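Local coordinates for protein ATP-dependent DNA ligase (Mycobacterium tuberculosis, PDB 6NHX) that uses ATP to seal DNA strands, repairing double-strand breaks with Ku in non-homologous end joining, at residues A[110-115]-A[172-177]; A[95-100]-A[236-241]; A[276-281]-A[285-290]. The protein carries 1 engineered substitution. One frame throughout, in Å; residues are numbered along the deposited sequence.

Contact 1 of 3, residues A[110-115]-A[172-177]; sequences DLLYLD and SRYQPG
Leu112 lays its CD2 methyl over the ring of Tyr174, the two side chains meeting at a slant. CD2 sits 3.5 Å from the centroid of the Tyr174 ring and 14° off its normal, a CH-pi contact that is almost vertical. The second methyl broadens the overlap: Leu112 CD1 reaches Tyr174 CE2 at 3.8 Å, so one methyl lies over the ring centre and the other above the rim near CE2 and CZ. On the tyrosine side this depends on chi1 of -165°, which carries CG away from the backbone N and turns the ring toward the strand.

Asp110, two residues earlier and likewise directed at the loop, comes to the rim of the same ring. Its OD2 lies 3.4 Å from Tyr174 CD1, near the ring plane, where the ring hydrogens would present their slightly positive edge; carboxylate and ring planes are 84° apart. Asp110 OD1 accepts a hydrogen bond from the backbone N of Leu111 at 2.9 Å through its anti lone pair and also forms a salt bridge with Arg127, which would hold the carboxylate in place. The far end of the tyrosine is tied down as well, its OH hydrogen-bonding to Asp78 OD2 and Met11 N.

A face of the ring is thus packed while its polar tip is satisfied in a buried setting. The contact fastens the loop between strands 164-169 and 179-180 to strand 105-114. Leu112 and Tyr113 form a classic beta bulge there opposite Val76 of strand 74-82, and helix 124-136 supplies Arg127, whose side chain touches Tyr174.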
loop_
_atom_site.group_PDB
_atom_site.type_symbol
_atom_site.label_atom_id
_atom_site.label_comp_id
_atom_site.label_asym_id
_atom_site.label_seq_id
_atom_site.Cartn_x
_atom_site.Cartn_y
_atom_site.Cartn_z
ATOM N N ASP A 110 6.986 -10.396 9.353
ATOM C CA ASP A 110 7.929 -10.373 10.461
ATOM C C ASP A 110 7.283 -11.009 11.681
ATOM O O ASP A 110 6.056 -11.123 11.787
ATOM C CB ASP A 110 8.493 -8.979 10.764
ATOM C CG ASP A 110 9.985 -9.013 11.041
ATOM O OD1 ASP A 110 10.440 -9.998 11.676
ATOM O OD2 ASP A 110 10.700 -8.072 10.619
ATOM N N LEU A 111 8.145 -11.429 12.604
ATOM C CA LEU A 111 7.748 -12.042 13.864
ATOM C C LEU A 111 8.503 -11.294 14.945
ATOM O O LEU A 111 9.745 -11.280 14.940
ATOM C CB LEU A 111 8.139 -13.521 13.872
ATOM C CG LEU A 111 7.805 -14.303 15.146
ATOM C CD1 LEU A 111 6.294 -14.399 15.357
ATOM C CD2 LEU A 111 8.409 -15.697 15.076
ATOM N N LEU A 112 7.772 -10.612 15.823
ATOM C CA LEU A 112 8.393 -9.746 16.818
ATOM C C LEU A 112 8.383 -10.325 18.220
ATOM O O LEU A 112 9.116 -9.829 19.085
ATOM C CB LEU A 112 7.693 -8.381 16.854
ATOM C CG LEU A 112 7.517 -7.690 15.499
ATOM C CD1 LEU A 112 6.952 -6.293 15.685
ATOM C CD2 LEU A 112 8.831 -7.662 14.709
ATOM N N TYR A 113 7.576 -11.348 18.469
ATOM C CA TYR A 113 7.490 -11.973 19.775
ATOM C C TYR A 113 6.917 -13.358 19.547
ATOM O O TYR A 113 5.971 -13.522 18.765
ATOM C CB TYR A 113 6.570 -11.157 20.684
ATOM C CG TYR A 113 6.357 -11.756 22.056
ATOM C CD1 TYR A 113 5.378 -12.722 22.275
ATOM C CD2 TYR A 113 7.115 -11.337 23.144
ATOM C CE1 TYR A 113 5.182 -13.257 23.509
ATOM C CE2 TYR A 113 6.919 -11.869 24.397
ATOM C CZ TYR A 113 5.949 -12.837 24.574
ATOM O OH TYR A 113 5.713 -13.392 25.802
ATOM N N LEU A 114 7.504 -14.343 20.217
ATOM C CA LEU A 114 7.056 -15.728 20.079
ATOM C C LEU A 114 7.189 -16.419 21.427
ATOM O O LEU A 114 8.312 -16.682 21.878
ATOM C CB LEU A 114 7.891 -16.437 19.016
ATOM C CG LEU A 114 7.716 -17.947 18.835
ATOM C CD1 LEU A 114 6.326 -18.230 18.359
ATOM C CD2 LEU A 114 8.736 -18.485 17.847
ATOM N N ASP A 115 6.047 -16.690 22.060
ATOM C CA ASP A 115 5.960 -17.626 23.190
ATOM C C ASP A 115 7.006 -17.331 24.265
ATOM O O ASP A 115 7.729 -18.217 24.733
ATOM C CB ASP A 115 6.034 -19.084 22.726
ATOM C CG ASP A 115 4.885 -19.453 21.813
ATOM O OD1 ASP A 115 5.108 -20.162 20.810
ATOM O OD2 ASP A 115 3.758 -18.988 22.062
ATOM N N SER A 172 19.781 -7.354 10.252
ATOM C CA SER A 172 19.179 -6.161 10.837
ATOM C C SER A 172 18.205 -6.489 11.973
ATOM O O SER A 172 17.442 -7.460 11.916
ATOM C CB SER A 172 18.495 -5.286 9.774
ATOM O OG SER A 172 17.475 -5.961 9.065
ATOM N N ARG A 173 18.226 -5.636 12.992
ATOM C CA ARG A 173 17.263 -5.689 14.076
ATOM C C ARG A 173 15.954 -5.028 13.638
ATOM O O ARG A 173 15.866 -4.376 12.593
ATOM C CB ARG A 173 17.845 -5.049 15.339
ATOM C CG ARG A 173 17.328 -3.649 15.678
ATOM C CD ARG A 173 18.092 -3.007 16.844
ATOM N NE ARG A 173 17.873 -3.687 18.125
ATOM C CZ ARG A 173 16.732 -3.679 18.815
ATOM N NH1 ARG A 173 15.669 -3.025 18.358
ATOM N NH2 ARG A 173 16.655 -4.331 19.973
ATOM N N TYR A 174 14.912 -5.206 14.441
ATOM C CA TYR A 174 13.626 -4.561 14.199
ATOM C C TYR A 174 13.563 -3.287 15.021
ATOM O O TYR A 174 13.716 -3.331 16.244
ATOM C CB TYR A 174 12.467 -5.486 14.580
ATOM C CG TYR A 174 11.153 -5.011 14.007
ATOM C CD1 TYR A 174 10.717 -5.459 12.764
ATOM C CD2 TYR A 174 10.377 -4.062 14.680
ATOM C CE1 TYR A 174 9.505 -5.013 12.211
ATOM C CE2 TYR A 174 9.180 -3.594 14.128
ATOM C CZ TYR A 174 8.754 -4.081 12.900
ATOM O OH TYR A 174 7.577 -3.622 12.358
ATOM N N GLN A 175 13.348 -2.149 14.350
ATOM C CA GLN A 175 13.348 -0.833 14.987
ATOM C C GLN A 175 11.952 -0.226 14.935
ATOM O O GLN A 175 11.583 0.428 13.949
ATOM C CB GLN A 175 14.373 0.077 14.301
ATOM C CG GLN A 175 15.759 -0.523 14.324
ATOM C CD GLN A 175 16.841 0.458 13.944
ATOM O OE1 GLN A 175 17.616 0.211 13.020
ATOM N NE2 GLN A 175 16.910 1.573 14.662
ATOM N N PRO A 176 11.127 -0.433 15.964
ATOM C CA PRO A 176 9.744 0.046 15.897
ATOM C C PRO A 176 9.679 1.557 15.722
ATOM O O PRO A 176 10.422 2.310 16.357
ATOM C CB PRO A 176 9.150 -0.391 17.242
ATOM C CG PRO A 176 10.007 -1.525 17.688
ATOM C CD PRO A 176 11.384 -1.226 17.184
ATOM N N GLY A 177 8.792 1.985 14.827
ATOM C CA GLY A 177 8.495 3.393 14.675
ATOM C C GLY A 177 9.556 4.191 13.959
ATOM O O GLY A 177 9.522 5.422 14.007
#

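Contact 2 of 3, residues A[95-100]-A[236-241]; sequences MQNRGR and LANLKE
Asn97 and Asn238 bring their side-chain amides together where a loop meets a helix, and polar proximity accounts for most of the contact. The modelled OD1 of Asn97 stands 2.8 Å from OD1 of Asn238, with the amide planes turned 76° against each other. The orientation of the Asn97 amide is doubtful, and turned over it could place its nitrogen at this position and make a hydrogen bond. Asn238 reaches across because its CG lies anti to the backbone N (chi1 165°), projecting the amide from the helix surface.

Backbone groups contribute more loosely. Asn238 ND2 comes within 3.9 Å of Gln96 O, a distance of packing. Behind this, Arg98 N bonds to Met95 O at 3.2 Å, closing the turn as the chain leaves the helix at Asn97.

Apolar packing plays little part across the interface itself, where the sides together bury 137 Å². Leu239 turns instead to Val208 and Leu211 of strand 208-217 and to Trp292 and Leu295 of strand 291-295. Gln96 NE2 donates to Leu295 O, so the end of helix 92-96 touches both helix 235-243 and the sheet beneath it.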
loop_
_atom_site.group_PDB
_atom_site.type_symbol
_atom_site.label_atom_id
_atom_site.label_comp_id
_atom_site.label_asym_id
_atom_site.label_seq_id
_atom_site.Cartn_x
_atom_site.Cartn_y
_atom_site.Cartn_z
ATOM N N MET A 95 -8.570 -2.762 -1.569
ATOM C CA MET A 95 -8.591 -2.642 -0.119
ATOM C C MET A 95 -9.317 -1.374 0.317
ATOM O O MET A 95 -10.214 -1.414 1.167
ATOM C CB MET A 95 -7.167 -2.675 0.432
ATOM C CG MET A 95 -7.074 -2.281 1.886
ATOM S SD MET A 95 -7.986 -3.384 2.981
ATOM C CE MET A 95 -6.991 -4.851 2.897
ATOM N N GLN A 96 -8.959 -0.235 -0.281
ATOM C CA GLN A 96 -9.569 1.036 0.089
ATOM C C GLN A 96 -11.068 1.050 -0.162
ATOM O O GLN A 96 -11.810 1.745 0.543
ATOM C CB GLN A 96 -8.904 2.141 -0.731
ATOM C CG GLN A 96 -8.324 3.240 0.084
ATOM C CD GLN A 96 -7.715 4.329 -0.770
ATOM O OE1 GLN A 96 -7.883 4.361 -1.996
ATOM N NE2 GLN A 96 -6.982 5.213 -0.126
ATOM N N ASN A 97 -11.539 0.307 -1.160
ATOM C CA ASN A 97 -12.945 0.291 -1.520
ATOM C C ASN A 97 -13.635 -1.000 -1.111
ATOM O O ASN A 97 -14.668 -1.353 -1.682
ATOM C CB ASN A 97 -13.116 0.551 -3.019
ATOM C CG ASN A 97 -12.705 1.965 -3.414
ATOM O OD1 ASN A 97 -13.514 2.884 -3.362
ATOM N ND2 ASN A 97 -11.456 2.137 -3.822
ATOM N N ARG A 98 -13.089 -1.708 -0.131
ATOM C CA ARG A 98 -13.650 -3.000 0.225
ATOM C C ARG A 98 -15.023 -2.831 0.846
ATOM O O ARG A 98 -15.335 -1.816 1.476
ATOM C CB ARG A 98 -12.726 -3.755 1.175
ATOM C CG ARG A 98 -12.606 -3.174 2.563
ATOM C CD ARG A 98 -11.593 -3.992 3.334
ATOM N NE ARG A 98 -11.198 -3.391 4.605
ATOM C CZ ARG A 98 -11.621 -3.813 5.789
ATOM N NH1 ARG A 98 -12.463 -4.837 5.865
ATOM N NH2 ARG A 98 -11.207 -3.213 6.898
ATOM N N GLY A 99 -15.863 -3.846 0.634
ATOM C CA GLY A 99 -17.161 -3.920 1.239
ATOM C C GLY A 99 -17.245 -5.060 2.230
ATOM O O GLY A 99 -16.251 -5.725 2.534
ATOM N N ARG A 100 -18.467 -5.294 2.719
ATOM C CA ARG A 100 -18.676 -6.282 3.770
ATOM C C ARG A 100 -18.493 -7.716 3.281
ATOM O O ARG A 100 -18.301 -8.614 4.103
ATOM C CB ARG A 100 -20.064 -6.091 4.393
ATOM N N LEU A 236 -16.367 2.845 -7.491
ATOM C CA LEU A 236 -17.087 3.995 -8.016
ATOM C C LEU A 236 -18.123 4.494 -7.018
ATOM O O LEU A 236 -18.224 5.700 -6.769
ATOM C CB LEU A 236 -17.757 3.577 -9.320
ATOM C CG LEU A 236 -17.026 2.543 -10.199
ATOM C CD1 LEU A 236 -17.774 2.374 -11.508
ATOM C CD2 LEU A 236 -15.542 2.858 -10.453
ATOM N N ALA A 237 -18.888 3.569 -6.427
ATOM C CA ALA A 237 -19.847 3.920 -5.384
ATOM C C ALA A 237 -19.148 4.524 -4.179
ATOM O O ALA A 237 -19.682 5.438 -3.540
ATOM C CB ALA A 237 -20.631 2.672 -4.961
ATOM N N ASN A 238 -17.943 4.043 -3.872
ATOM C CA ASN A 238 -17.189 4.580 -2.747
ATOM C C ASN A 238 -16.431 5.843 -3.141
ATOM O O ASN A 238 -16.443 6.833 -2.402
ATOM C CB ASN A 238 -16.247 3.506 -2.195
ATOM C CG ASN A 238 -15.173 4.070 -1.259
ATOM O OD1 ASN A 238 -14.361 4.918 -1.640
ATOM N ND2 ASN A 238 -15.156 3.573 -0.030
ATOM N N LEU A 239 -15.729 5.816 -4.276
ATOM C CA LEU A 239 -15.064 7.029 -4.744
ATOM C C LEU A 239 -16.066 8.156 -4.918
ATOM O O LEU A 239 -15.784 9.301 -4.550
ATOM C CB LEU A 239 -14.322 6.763 -6.053
ATOM C CG LEU A 239 -13.026 7.483 -6.406
ATOM C CD1 LEU A 239 -12.001 7.437 -5.286
ATOM C CD2 LEU A 239 -12.462 6.844 -7.668
ATOM N N LYS A 240 -17.250 7.849 -5.465
ATOM C CA LYS A 240 -18.308 8.853 -5.533
ATOM C C LYS A 240 -18.618 9.396 -4.150
ATOM O O LYS A 240 -18.882 10.591 -3.995
ATOM C CB LYS A 240 -19.585 8.275 -6.153
ATOM C CG LYS A 240 -19.770 8.609 -7.621
ATOM C CD LYS A 240 -20.752 7.670 -8.316
ATOM C CE LYS A 240 -22.152 8.261 -8.380
ATOM N NZ LYS A 240 -22.859 8.186 -7.069
ATOM N N GLU A 241 -18.598 8.524 -3.138
ATOM C CA GLU A 241 -18.903 8.947 -1.774
ATOM C C GLU A 241 -17.906 9.997 -1.286
ATOM O O GLU A 241 -18.305 11.035 -0.743
ATOM C CB GLU A 241 -18.955 7.730 -0.842
ATOM C CG GLU A 241 -18.945 8.054 0.643
ATOM C CD GLU A 241 -19.421 6.893 1.496
ATOM O OE1 GLU A 241 -19.763 5.835 0.927
ATOM O OE2 GLU A 241 -19.448 7.036 2.736
#

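Contact 3 of 3, residues A[276-281]-A[285-290]; sequences VRYSEW and GRLRQS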
loop_
_atom_site.group_PDB
_atom_site.type_symbol
_atom_site.label_atom_id
_atom_site.label_comp_id
_atom_site.label_asym_id
_atom_site.label_seq_id
_atom_site.Cartn_x
_atom_site.Cartn_y
_atom_site.Cartn_z
ATOM N N VAL A 276 -0.904 7.970 -8.703
ATOM C CA VAL A 276 -1.007 7.246 -9.956
ATOM C C VAL A 276 0.377 6.786 -10.392
ATOM O O VAL A 276 1.398 7.398 -10.059
ATOM C CB VAL A 276 -1.697 8.090 -11.046
ATOM C CG1 VAL A 276 -3.102 8.506 -10.583
ATOM C CG2 VAL A 276 -0.873 9.297 -11.363
ATOM N N ARG A 277 0.405 5.685 -11.124
ATOM C CA ARG A 277 1.607 5.225 -11.796
ATOM C C ARG A 277 1.632 5.814 -13.195
ATOM O O ARG A 277 0.596 6.141 -13.765
ATOM C CB ARG A 277 1.583 3.707 -11.914
ATOM C CG ARG A 277 1.352 2.974 -10.592
ATOM C CD ARG A 277 1.283 1.482 -10.825
ATOM N NE ARG A 277 0.711 0.774 -9.685
ATOM C CZ ARG A 277 -0.586 0.561 -9.528
ATOM N NH1 ARG A 277 -1.458 0.997 -10.433
ATOM N NH2 ARG A 277 -1.007 -0.093 -8.459
ATOM N N TYR A 278 2.832 5.952 -13.749
ATOM C CA TYR A 278 2.959 6.510 -15.086
ATOM C C TYR A 278 4.296 6.068 -15.650
ATOM O O TYR A 278 5.214 5.699 -14.910
ATOM C CB TYR A 278 2.848 8.047 -15.072
ATOM C CG TYR A 278 4.049 8.721 -14.453
ATOM C CD1 TYR A 278 5.066 9.242 -15.245
ATOM C CD2 TYR A 278 4.178 8.824 -13.072
ATOM C CE1 TYR A 278 6.163 9.839 -14.683
ATOM C CE2 TYR A 278 5.279 9.421 -12.497
ATOM C CZ TYR A 278 6.270 9.927 -13.308
ATOM O OH TYR A 278 7.367 10.519 -12.733
ATOM N N SER A 279 4.406 6.133 -16.978
ATOM C CA SER A 279 5.681 5.839 -17.617
ATOM C C SER A 279 6.553 7.084 -17.646
ATOM O O SER A 279 7.623 7.126 -17.032
ATOM C CB SER A 279 5.458 5.292 -19.030
ATOM O OG SER A 279 4.659 6.177 -19.789
ATOM N N GLU A 280 6.094 8.121 -18.340
ATOM C CA GLU A 280 6.839 9.366 -18.459
ATOM C C GLU A 280 5.846 10.510 -18.578
ATOM O O GLU A 280 4.674 10.310 -18.903
ATOM C CB GLU A 280 7.755 9.383 -19.699
ATOM C CG GLU A 280 8.766 8.245 -19.793
ATOM C CD GLU A 280 9.828 8.301 -18.704
ATOM O OE1 GLU A 280 10.040 9.390 -18.126
ATOM O OE2 GLU A 280 10.448 7.252 -18.423
ATOM N N TRP A 281 6.328 11.720 -18.316
ATOM C CA TRP A 281 5.549 12.914 -18.603
ATOM C C TRP A 281 5.671 13.242 -20.084
ATOM O O TRP A 281 6.730 13.053 -20.689
ATOM C CB TRP A 281 6.089 14.103 -17.805
ATOM C CG TRP A 281 5.852 14.040 -16.325
ATOM C CD1 TRP A 281 6.680 13.498 -15.390
ATOM C CD2 TRP A 281 4.730 14.574 -15.607
ATOM N NE1 TRP A 281 6.140 13.647 -14.134
ATOM C CE2 TRP A 281 4.943 14.304 -14.240
ATOM C CE3 TRP A 281 3.564 15.244 -15.988
ATOM C CZ2 TRP A 281 4.033 14.683 -13.253
ATOM C CZ3 TRP A 281 2.662 15.624 -15.005
ATOM C CH2 TRP A 281 2.902 15.340 -13.656
ATOM N N GLY A 285 2.903 18.184 -20.204
ATOM C CA GLY A 285 2.553 18.020 -18.810
ATOM C C GLY A 285 1.532 16.947 -18.510
ATOM O O GLY A 285 0.907 16.996 -17.443
ATOM N N ARG A 286 1.344 15.981 -19.401
ATOM C CA ARG A 286 0.413 14.887 -19.162
ATOM C C ARG A 286 1.168 13.628 -18.741
ATOM O O ARG A 286 2.331 13.434 -19.095
ATOM C CB ARG A 286 -0.400 14.580 -20.420
ATOM C CG ARG A 286 -1.056 15.797 -21.061
ATOM C CD ARG A 286 -2.158 16.352 -20.172
ATOM N NE ARG A 286 -2.873 17.454 -20.813
ATOM C CZ ARG A 286 -3.867 17.284 -21.679
ATOM N NH1 ARG A 286 -4.251 16.056 -22.011
ATOM N NH2 ARG A 286 -4.475 18.337 -22.217
ATOM N N LEU A 287 0.492 12.765 -17.986
ATOM C CA LEU A 287 1.069 11.500 -17.543
ATOM C C LEU A 287 0.752 10.416 -18.570
ATOM O O LEU A 287 -0.421 10.145 -18.851
ATOM C CB LEU A 287 0.535 11.125 -16.162
ATOM C CG LEU A 287 0.946 12.068 -15.033
ATOM C CD1 LEU A 287 0.042 11.857 -13.822
ATOM C CD2 LEU A 287 2.407 11.864 -14.648
ATOM N N ARG A 288 1.794 9.810 -19.138
ATOM C CA ARG A 288 1.608 8.709 -20.072
ATOM C C ARG A 288 1.431 7.392 -19.323
ATOM O O ARG A 288 1.988 7.188 -18.237
ATOM C CB ARG A 288 2.804 8.588 -21.016
ATOM C CG ARG A 288 2.809 9.597 -22.140
ATOM C CD ARG A 288 3.720 9.154 -23.267
ATOM N NE ARG A 288 3.435 9.883 -24.499
ATOM C CZ ARG A 288 4.241 10.797 -25.027
ATOM N NH1 ARG A 288 5.392 11.090 -24.435
ATOM N NH2 ARG A 288 3.900 11.415 -26.147
ATOM N N GLN A 289 0.643 6.496 -19.920
ATOM C CA GLN A 289 0.420 5.148 -19.392
ATOM C C GLN A 289 0.049 5.186 -17.914
ATOM O O GLN A 289 0.595 4.454 -17.083
ATOM C CB GLN A 289 1.623 4.246 -19.651
ATOM C CG GLN A 289 1.844 3.958 -21.125
ATOM C CD GLN A 289 3.002 3.022 -21.361
ATOM O OE1 GLN A 289 4.036 3.421 -21.894
ATOM N NE2 GLN A 289 2.840 1.766 -20.960
ATOM N N SER A 290 -0.890 6.063 -17.588
ATOM C CA SER A 290 -1.259 6.265 -16.201
ATOM C C SER A 290 -2.111 5.106 -15.701
ATOM O O SER A 290 -2.839 4.461 -16.462
ATOM C CB SER A 290 -2.020 7.584 -16.043
ATOM O OG SER A 290 -3.202 7.583 -16.831
HETATM O O HOH W 1 5.537 5.798 -22.226
#
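Leu287 can be followed outward from its backbone into a pocket between two aromatic rings and a valine. Its CB lies 4.0 Å from CB of Tyr278. CG then passes beside the indole, 3.9 Å from Trp281 CZ3, because chi1 of -66° sets it anti to the carbonyl carbon. From there the branches part. CD1 meets Val276 CG2 at 3.7 Å, while CD2 is shared by the two rings. It stands over the middle of the six-membered ring of Trp281, 3.4 Å from the centroid and only 7° off the normal. The same methyl covers a face of Tyr278 toward the ring's rim, 22° off the normal. Leucine and tryptophan run side by side in the same direction, whereas the tyrosine comes in across them.

The backbones fix this arrangement. Arg288 N donates to Glu280 O at 2.9 Å, nearly straight in line with the carbonyl. In return Ser279 N donates to Arg288 O, also at 2.9 Å, but from above the carbonyl plane. Trp281 and Leu287 form a single beta bridge. The edge of the same six-membered ring faces Gly285 O, which lies 3.3 Å from Trp281 CZ3. On the outer flank a water joins Ser279 OG to Gln289 OE1.

Arg277 points its charged end elsewhere, forming a salt bridge with Glu163, probably a manganese ligand. The arrangement is that of a beta-hairpin connection: strand 273-278 turns back toward strand 291-295, its antiparallel partner, with the apolar side chains set against strands 190-201 and 208-217 in the OB-fold domain that forms the C-terminal part of ATP-dependent DNA ligases.

Along the chain, contact 1 falls within the span bridged by contact 2, and contact 3 follows both. Contacts 1 and 3 belong to different regions, the nucleotidyltransferase part and the OB part, with centres about 38 Å apart on opposite sides of the chain's centre. Though Arg277 of contact 3 reaches across to Glu163, only contact 2 has its segments in different regions, at the end of helix 92-96 and on helix 235-243; its centre is about 33 Å from that of contact 1 and about 24 Å from that of contact 3. Helix 92-96 is followed, after a loop, by strand 105-114 of contact 1. The interdomain touch at contact 2 fits the closed conformation of the ATP-bound enzyme.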